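Local coordinates for uncharacterized protein (Bacteroides ovatus, PDB 4FXT) that is of unknown function but belongs to the DUF3823 family, pairing an N-terminal transthyretin-like domain with a C-terminal domain of the E-set clan, at residues A[93-105]-A[115-127]. Numbering follows the deposited sequence.
Sequences PVTPYFFVRNVSF and RFTINKVVANANM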
ATOM      1  N   PRO A  93       1.425  13.455  -1.835  1.00 62.84           N
ATOM      2  CA  PRO A  93       0.001  13.171  -1.655  1.00 61.64           C
ATOM      3  C   PRO A  93      -0.530  12.392  -2.861  1.00 64.66           C
ATOM      4  O   PRO A  93      -0.244  12.725  -4.037  1.00 66.02           O
ATOM      5  CB  PRO A  93      -0.624  14.561  -1.503  1.00 64.90           C
ATOM      6  CG  PRO A  93       0.288  15.466  -2.224  1.00 70.75           C
ATOM      7  CD  PRO A  93       1.661  14.899  -2.067  1.00 66.42           C
ATOM      8  N   VAL A  94      -1.194  11.283  -2.541  1.00 56.44           N
ATOM      9  CA  VAL A  94      -1.831  10.429  -3.522  1.00 54.48           C
ATOM     10  C   VAL A  94      -3.326  10.390  -3.170  1.00 60.68           C
ATOM     11  O   VAL A  94      -3.713  10.810  -2.064  1.00 61.20           O
ATOM     12  CB  VAL A  94      -1.192   9.018  -3.637  1.00 55.26           C
ATOM     13  CG1 VAL A  94       0.254   9.106  -4.099  1.00 55.42           C
ATOM     14  CG2 VAL A  94      -1.327   8.206  -2.341  1.00 53.25           C
ATOM     15  N   THR A  95      -4.166   9.936  -4.126  1.00 56.35           N
ATOM     16  CA  THR A  95      -5.600   9.810  -3.892  1.00 54.73           C
ATOM     17  C   THR A  95      -5.968   8.353  -4.330  1.00 54.46           C
ATOM     18  O   THR A  95      -6.173   8.082  -5.521  1.00 52.21           O
ATOM     19  CB  THR A  95      -6.428  10.951  -4.581  1.00 56.36           C
ATOM     20  OG1 THR A  95      -6.417  10.802  -5.997  1.00 59.58           O
ATOM     21  CG2 THR A  95      -5.977  12.373  -4.162  1.00 44.59           C
ATOM     22  N   PRO A  96      -5.987   7.399  -3.360  1.00 50.11           N
ATOM     23  CA  PRO A  96      -6.368   6.012  -3.692  1.00 48.63           C
ATOM     24  C   PRO A  96      -7.820   5.911  -4.171  1.00 52.80           C
ATOM     25  O   PRO A  96      -8.629   6.806  -3.883  1.00 51.90           O
ATOM     26  CB  PRO A  96      -6.184   5.252  -2.366  1.00 48.58           C
ATOM     27  CG  PRO A  96      -5.638   6.209  -1.399  1.00 52.56           C
ATOM     28  CD  PRO A  96      -5.815   7.574  -1.902  1.00 50.38           C
ATOM     29  N   TYR A  97      -8.154   4.836  -4.924  1.00 48.28           N
ATOM     30  CA  TYR A  97      -9.528   4.670  -5.397  1.00 47.16           C
ATOM     31  C   TYR A  97     -10.375   4.247  -4.198  1.00 52.57           C
ATOM     32  O   TYR A  97     -11.408   4.858  -3.888  1.00 53.92           O
ATOM     33  CB  TYR A  97      -9.589   3.689  -6.563  1.00 46.93           C
ATOM     34  CG  TYR A  97      -8.758   4.161  -7.742  1.00 49.01           C
ATOM     35  CD1 TYR A  97      -9.209   5.182  -8.572  1.00 52.67           C
ATOM     36  CD2 TYR A  97      -7.528   3.572  -8.041  1.00 48.44           C
ATOM     37  CE1 TYR A  97      -8.439   5.641  -9.639  1.00 54.38           C
ATOM     38  CE2 TYR A  97      -6.760   4.008  -9.117  1.00 49.78           C
ATOM     39  CZ  TYR A  97      -7.226   5.041  -9.919  1.00 59.03           C
ATOM     40  OH  TYR A  97      -6.522   5.493 -11.013  1.00 63.22           O
ATOM     41  N   PHE A  98      -9.841   3.288  -3.454  1.00 48.59           N
ATOM     42  CA  PHE A  98     -10.329   2.768  -2.193  1.00 48.04           C
ATOM     43  C   PHE A  98      -9.196   2.790  -1.190  1.00 49.61           C
ATOM     44  O   PHE A  98      -8.033   2.542  -1.573  1.00 50.60           O
ATOM     45  CB  PHE A  98     -10.905   1.361  -2.371  1.00 50.13           C
ATOM     46  CG  PHE A  98     -12.196   1.277  -3.143  1.00 52.36           C
ATOM     47  CD1 PHE A  98     -12.190   1.149  -4.524  1.00 56.88           C
ATOM     48  CD2 PHE A  98     -13.415   1.287  -2.486  1.00 55.03           C
ATOM     49  CE1 PHE A  98     -13.383   1.063  -5.242  1.00 59.30           C
ATOM     50  CE2 PHE A  98     -14.608   1.178  -3.199  1.00 59.82           C
ATOM     51  CZ  PHE A  98     -14.585   1.083  -4.575  1.00 59.40           C
ATOM     52  N   PHE A  99      -9.504   3.134   0.069  1.00 43.30           N
ATOM     53  CA  PHE A  99      -8.478   3.213   1.105  1.00 41.99           C
ATOM     54  C   PHE A  99      -8.836   2.294   2.280  1.00 43.66           C
ATOM     55  O   PHE A  99     -10.009   2.199   2.657  1.00 42.45           O
ATOM     56  CB  PHE A  99      -8.300   4.670   1.566  1.00 44.71           C
ATOM     57  CG  PHE A  99      -7.267   4.904   2.651  1.00 46.30           C
ATOM     58  CD1 PHE A  99      -5.903   4.731   2.395  1.00 50.13           C
ATOM     59  CD2 PHE A  99      -7.646   5.364   3.899  1.00 48.85           C
ATOM     60  CE1 PHE A  99      -4.945   4.953   3.394  1.00 51.23           C
ATOM     61  CE2 PHE A  99      -6.688   5.613   4.890  1.00 53.21           C
ATOM     62  CZ  PHE A  99      -5.342   5.411   4.633  1.00 51.13           C
ATOM     63  N   VAL A 100      -7.824   1.584   2.821  1.00 39.87           N
ATOM     64  CA  VAL A 100      -8.009   0.684   3.971  1.00 39.22           C
ATOM     65  C   VAL A 100      -7.433   1.347   5.225  1.00 40.93           C
ATOM     66  O   VAL A 100      -6.232   1.645   5.240  1.00 40.57           O
ATOM     67  CB  VAL A 100      -7.382  -0.732   3.759  1.00 40.47           C
ATOM     68  CG1 VAL A 100      -7.894  -1.703   4.830  1.00 39.58           C
ATOM     69  CG2 VAL A 100      -7.715  -1.289   2.376  1.00 38.91           C
ATOM     70  N   ARG A 101      -8.267   1.577   6.259  1.00 36.22           N
ATOM     71  CA  ARG A 101      -7.750   2.114   7.558  1.00 36.43           C
ATOM     72  C   ARG A 101      -8.276   1.343   8.799  1.00 39.97           C
ATOM     73  O   ARG A 101      -9.170   0.487   8.724  1.00 38.37           O
ATOM     74  CB  ARG A 101      -8.093   3.603   7.769  1.00 35.77           C
ATOM     75  CG  ARG A 101      -9.556   3.881   8.160  1.00 41.71           C
ATOM     76  CD  ARG A 101      -9.778   5.363   8.279  1.00 50.03           C
ATOM     77  NE  ARG A 101      -9.723   6.028   6.975  1.00 52.91           N
ATOM     78  CZ  ARG A 101      -9.317   7.279   6.786  1.00 66.03           C
ATOM     79  NH1 ARG A 101      -8.832   7.993   7.804  1.00 38.83           N
ATOM     80  NH2 ARG A 101      -9.345   7.814   5.568  1.00 58.33           N
ATOM     81  N   ASN A 102      -7.703   1.707   9.960  1.00 38.79           N
ATOM     82  CA  ASN A 102      -8.045   1.244  11.314  1.00 37.70           C
ATOM     83  C   ASN A 102      -8.127  -0.293  11.320  1.00 40.32           C
ATOM     84  O   ASN A 102      -9.135  -0.899  11.702  1.00 38.51           O
ATOM     85  CB  ASN A 102      -9.342   1.899  11.747  1.00 30.96           C
ATOM     86  CG  ASN A 102      -9.381   3.427  11.540  1.00 52.61           C
ATOM     87  OD1 ASN A 102      -8.377   4.098  11.229  1.00 38.15           O
ATOM     88  ND2 ASN A 102     -10.583   4.006  11.582  1.00 39.68           N
ATOM     89  N   VAL A 103      -7.013  -0.903  10.905  1.00 38.62           N
ATOM     90  CA  VAL A 103      -6.859  -2.338  10.723  1.00 39.61           C
ATOM     91  C   VAL A 103      -6.176  -2.965  11.943  1.00 47.65           C
ATOM     92  O   VAL A 103      -5.152  -2.486  12.392  1.00 51.09           O
ATOM     93  CB  VAL A 103      -6.058  -2.605   9.427  1.00 42.24           C
ATOM     94  CG1 VAL A 103      -5.847  -4.088   9.211  1.00 41.57           C
ATOM     95  CG2 VAL A 103      -6.777  -1.994   8.227  1.00 40.64           C
ATOM     96  N   SER A 104      -6.771  -4.035  12.470  1.00 43.88           N
ATOM     97  CA  SER A 104      -6.302  -4.791  13.623  1.00 43.78           C
ATOM     98  C   SER A 104      -6.545  -6.270  13.407  1.00 46.68           C
ATOM     99  O   SER A 104      -7.493  -6.645  12.722  1.00 44.45           O
ATOM    100  CB  SER A 104      -6.973  -4.321  14.905  1.00 47.91           C
ATOM    101  OG  SER A 104      -8.380  -4.387  14.779  1.00 61.98           O
ATOM    102  N   PHE A 105      -5.654  -7.109  13.955  1.00 45.36           N
ATOM    103  CA  PHE A 105      -5.736  -8.558  13.834  1.00 45.64           C
ATOM    104  C   PHE A 105      -5.542  -9.230  15.182  1.00 51.35           C
ATOM    105  O   PHE A 105      -4.826  -8.698  16.051  1.00 50.93           O
ATOM    106  CB  PHE A 105      -4.694  -9.091  12.851  1.00 46.93           C
ATOM    107  CG  PHE A 105      -4.735  -8.500  11.469  1.00 47.43           C
ATOM    108  CD1 PHE A 105      -5.596  -9.010  10.506  1.00 51.08           C
ATOM    109  CD2 PHE A 105      -3.894  -7.457  11.116  1.00 48.64           C
ATOM    110  CE1 PHE A 105      -5.627  -8.463   9.211  1.00 51.08           C
ATOM    111  CE2 PHE A 105      -3.930  -6.907   9.827  1.00 51.31           C
ATOM    112  CZ  PHE A 105      -4.789  -7.419   8.880  1.00 49.19           C
ATOM    113  N   ARG A 115     -10.213  -6.931  11.649  1.00 47.60           N
ATOM    114  CA  ARG A 115     -11.123  -5.788  11.772  1.00 47.26           C
ATOM    115  C   ARG A 115     -10.547  -4.660  10.923  1.00 50.43           C
ATOM    116  O   ARG A 115      -9.343  -4.397  10.984  1.00 50.84           O
ATOM    117  CB  ARG A 115     -11.357  -5.382  13.220  1.00 47.82           C
ATOM    118  CG  ARG A 115     -11.965  -6.527  14.009  1.00 61.26           C
ATOM    119  CD  ARG A 115     -12.150  -6.213  15.467  1.00 66.48           C
ATOM    120  NE  ARG A 115     -12.324  -7.443  16.233  1.00 75.27           N
ATOM    121  CZ  ARG A 115     -13.488  -8.039  16.464  1.00 98.72           C
ATOM    122  NH1 ARG A 115     -14.617  -7.518  15.987  1.00 92.03           N
ATOM    123  NH2 ARG A 115     -13.536  -9.155  17.181  1.00 89.39           N
ATOM    124  N   PHE A 116     -11.376  -4.068  10.058  1.00 44.30           N
ATOM    125  CA  PHE A 116     -10.920  -3.073   9.100  1.00 42.35           C
ATOM    126  C   PHE A 116     -12.056  -2.169   8.606  1.00 46.38           C
ATOM    127  O   PHE A 116     -13.228  -2.556   8.607  1.00 47.92           O
ATOM    128  CB  PHE A 116     -10.285  -3.797   7.883  1.00 42.00           C
ATOM    129  CG  PHE A 116     -11.184  -4.841   7.274  1.00 43.02           C
ATOM    130  CD1 PHE A 116     -11.226  -6.136   7.790  1.00 46.39           C
ATOM    131  CD2 PHE A 116     -12.032  -4.522   6.215  1.00 44.70           C
ATOM    132  CE1 PHE A 116     -12.101  -7.094   7.251  1.00 47.08           C
ATOM    133  CE2 PHE A 116     -12.883  -5.489   5.660  1.00 47.05           C
ATOM    134  CZ  PHE A 116     -12.904  -6.769   6.174  1.00 45.52           C
ATOM    135  N   THR A 117     -11.676  -0.986   8.123  1.00 40.67           N
ATOM    136  CA  THR A 117     -12.575  -0.002   7.549  1.00 40.46           C
ATOM    137  C   THR A 117     -12.109   0.288   6.129  1.00 40.97           C
ATOM    138  O   THR A 117     -10.896   0.290   5.850  1.00 38.05           O
ATOM    139  CB  THR A 117     -12.595   1.232   8.447  1.00 47.46           C
ATOM    140  OG1 THR A 117     -12.876   0.814   9.792  1.00 47.27           O
ATOM    141  CG2 THR A 117     -13.594   2.298   7.971  1.00 36.91           C
ATOM    142  N   ILE A 118     -13.073   0.494   5.217  1.00 38.27           N
ATOM    143  CA  ILE A 118     -12.813   0.741   3.779  1.00 36.97           C
ATOM    144  C   ILE A 118     -13.555   1.970   3.350  1.00 45.72           C
ATOM    145  O   ILE A 118     -14.752   2.105   3.625  1.00 49.49           O
ATOM    146  CB  ILE A 118     -13.188  -0.474   2.888  1.00 38.55           C
ATOM    147  CG1 ILE A 118     -12.413  -1.752   3.347  1.00 38.37           C
ATOM    148  CG2 ILE A 118     -12.956  -0.171   1.402  1.00 38.57           C
ATOM    149  CD1 ILE A 118     -12.815  -3.032   2.675  1.00 54.93           C
ATOM    150  N   ASN A 119     -12.847   2.877   2.660  1.00 42.98           N
ATOM    151  CA  ASN A 119     -13.423   4.121   2.129  1.00 43.80           C
ATOM    152  C   ASN A 119     -13.399   4.136   0.615  1.00 49.10           C
ATOM    153  O   ASN A 119     -12.424   3.672   0.026  1.00 49.74           O
ATOM    154  CB  ASN A 119     -12.647   5.326   2.660  1.00 43.02           C
ATOM    155  CG  ASN A 119     -12.556   5.441   4.180  1.00 58.76           C
ATOM    156  OD1 ASN A 119     -11.450   5.590   4.756  1.00 53.84           O
ATOM    157  ND2 ASN A 119     -13.694   5.310   4.876  1.00 34.73           N
ATOM    158  N   LYS A 120     -14.456   4.641  -0.022  1.00 47.93           N
ATOM    159  CA  LYS A 120     -14.468   4.833  -1.475  1.00 48.93           C
ATOM    160  C   LYS A 120     -14.097   6.286  -1.671  1.00 59.10           C
ATOM    161  O   LYS A 120     -14.905   7.171  -1.341  1.00 62.60           O
ATOM    162  CB  LYS A 120     -15.800   4.420  -2.115  1.00 51.06           C
ATOM    163  CG  LYS A 120     -15.870   4.577  -3.639  1.00 57.88           C
ATOM    164  CD  LYS A 120     -17.228   4.131  -4.145  1.00 57.39           C
ATOM    165  CE  LYS A 120     -17.405   4.399  -5.589  1.00 64.90           C
ATOM    166  NZ  LYS A 120     -18.705   3.870  -6.071  1.00 76.73           N
ATOM    167  N   VAL A 121     -12.823   6.539  -2.045  1.00 54.58           N
ATOM    168  CA  VAL A 121     -12.261   7.894  -2.160  1.00 55.07           C
ATOM    169  C   VAL A 121     -12.610   8.489  -3.562  1.00 58.88           C
ATOM    170  O   VAL A 121     -13.020   9.650  -3.623  1.00 58.39           O
ATOM    171  CB  VAL A 121     -10.739   7.846  -1.899  1.00 57.67           C
ATOM    172  CG1 VAL A 121     -10.108   9.235  -1.967  1.00 58.76           C
ATOM    173  CG2 VAL A 121     -10.440   7.190  -0.553  1.00 56.37           C
ATOM    174  N   VAL A 122     -12.469   7.688  -4.658  1.00 55.96           N
ATOM    175  CA  VAL A 122     -12.798   8.054  -6.053  1.00 57.22           C
ATOM    176  C   VAL A 122     -14.200   7.523  -6.377  1.00 63.72           C
ATOM    177  O   VAL A 122     -14.368   6.310  -6.508  1.00 62.84           O
ATOM    178  CB  VAL A 122     -11.744   7.533  -7.053  1.00 60.00           C
ATOM    179  CG1 VAL A 122     -12.112   7.910  -8.484  1.00 61.28           C
ATOM    180  CG2 VAL A 122     -10.350   8.047  -6.696  1.00 59.61           C
ATOM    181  N   ALA A 123     -15.208   8.431  -6.463  1.00 62.36           N
ATOM    182  CA  ALA A 123     -16.634   8.105  -6.653  1.00 63.42           C
ATOM    183  C   ALA A 123     -16.891   7.289  -7.945  1.00 68.12           C
ATOM    184  O   ALA A 123     -17.817   6.469  -8.007  1.00 66.47           O
ATOM    185  CB  ALA A 123     -17.457   9.383  -6.692  1.00 66.34           C
ATOM    186  N   ASN A 124     -16.075   7.558  -8.960  1.00 66.05           N
ATOM    187  CA  ASN A 124     -16.033   6.955 -10.278  1.00 66.73           C
ATOM    188  C   ASN A 124     -15.669   5.445 -10.215  1.00 70.20           C
ATOM    189  O   ASN A 124     -16.179   4.675 -11.034  1.00 71.69           O
ATOM    190  CB  ASN A 124     -14.971   7.730 -11.072  1.00 69.95           C
ATOM    191  CG  ASN A 124     -14.605   7.160 -12.405  1.00105.11           C
ATOM    192  OD1 ASN A 124     -15.482   6.801 -13.207  1.00 96.87           O
ATOM    193  ND2 ASN A 124     -13.289   7.121 -12.679  1.00 99.53           N
ATOM    194  N   ALA A 125     -14.768   5.051  -9.272  1.00 63.79           N
ATOM    195  CA  ALA A 125     -14.222   3.695  -9.098  1.00 62.56           C
ATOM    196  C   ALA A 125     -15.263   2.704  -8.599  1.00 66.45           C
ATOM    197  O   ALA A 125     -16.192   3.077  -7.891  1.00 66.92           O
ATOM    198  CB  ALA A 125     -13.061   3.718  -8.116  1.00 62.04           C
ATOM    199  N   ASN A 126     -15.064   1.417  -8.943  1.00 60.50           N
ATOM    200  CA  ASN A 126     -15.938   0.320  -8.553  1.00 57.87           C
ATOM    201  C   ASN A 126     -15.106  -0.787  -7.958  1.00 57.50           C
ATOM    202  O   ASN A 126     -14.045  -1.138  -8.479  1.00 57.83           O
ATOM    203  CB  ASN A 126     -16.748  -0.159  -9.743  1.00 57.10           C
ATOM    204  CG  ASN A 126     -17.685   0.887 -10.293  1.00 78.76           C
ATOM    205  OD1 ASN A 126     -17.622   1.214 -11.472  1.00 78.43           O
ATOM    206  ND2 ASN A 126     -18.518   1.499  -9.442  1.00 73.28           N
HETATM  207  N   MSE A 127     -15.581  -1.305  -6.834  1.00 50.50           N
HETATM  208  CA  MSE A 127     -14.909  -2.326  -6.019  1.00 46.23           C
HETATM  209  C   MSE A 127     -14.965  -3.678  -6.722  1.00 48.80           C
HETATM  210  O   MSE A 127     -16.044  -4.078  -7.183  1.00 46.63           O
HETATM  211  CB  MSE A 127     -15.601  -2.361  -4.646  1.00 46.52           C
HETATM  212  CG  MSE A 127     -15.213  -3.507  -3.754  1.00 50.72           C
HETATM  213 SE   MSE A 127     -15.704  -3.254  -1.866  0.75 56.32          SE
HETATM  214  CE  MSE A 127     -17.644  -2.617  -1.924  1.00 54.89           C
TER
HETATM  215  O   HOH W   1     -13.527   3.330  10.952  1.00 39.51           O
HETATM  216  O   HOH W   2     -11.774  -0.687  11.736  1.00 47.94           O
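Tyr97 O accepts two backbone N-H groups from 115-127. Val122 N lies 3.1 Å from Tyr97 O, in the carbonyl plane on a lone pair, and its bond is nearly straight at 172°; Val121 N approaches the same oxygen tilted from that plane, with a more bent bond. Next to this double grip Val122 sets CG2 3.6 Å from Tyr97 CD1, the two side chains running side by side, while Tyr97 OH is hydrogen-bonded to Arg74.

A second polar cluster forms where Asn119 OD1 meets Arg101. Arg101 NE donates to Asn119 OD1 over 2.8 Å, within the amide plane but tilted somewhat out of the guanidinium plane, and NH2 adds a weak bond to this oxygen. The bend of the arginine at chi3 (70°) turns the NE edge of the guanidinium to Asn119 OD1, the two planes 64° apart, and CE2 of Phe99 lies over one guanidinium face, displaced toward its rim. NH1 forms a salt bridge with Asp17, which follows strand 7-16 in the family's N-terminal region.

Strands 98-101 and 115-120 pair as the two arms of an antiparallel beta hairpin, with Phe99-Asn119 and Arg101-Thr117 as hydrogen-bonded pairs. Between Arg101 and Ser104 the register slips by one residue, a beta bulge, after which Ser104 and Arg115 resume the ladder. Two waters bridge Asn102 and Thr117 OG1 beside the bulge, one donating to the Asn102 carbonyl, the other receiving a weak bond from ND2.

On the sheet face of Val100 and Ile118, the Phe98 ring is bordered by Lys120, whose CB lies 3.6 Å from Phe98 CE2, and by Ala125. Selenomethionine Met127 crosses it at about a right angle, its CB 3.6 Å from Phe98 CZ, and places SE 5.4 Å from the ring centroid in an oblique Met-aromatic contact.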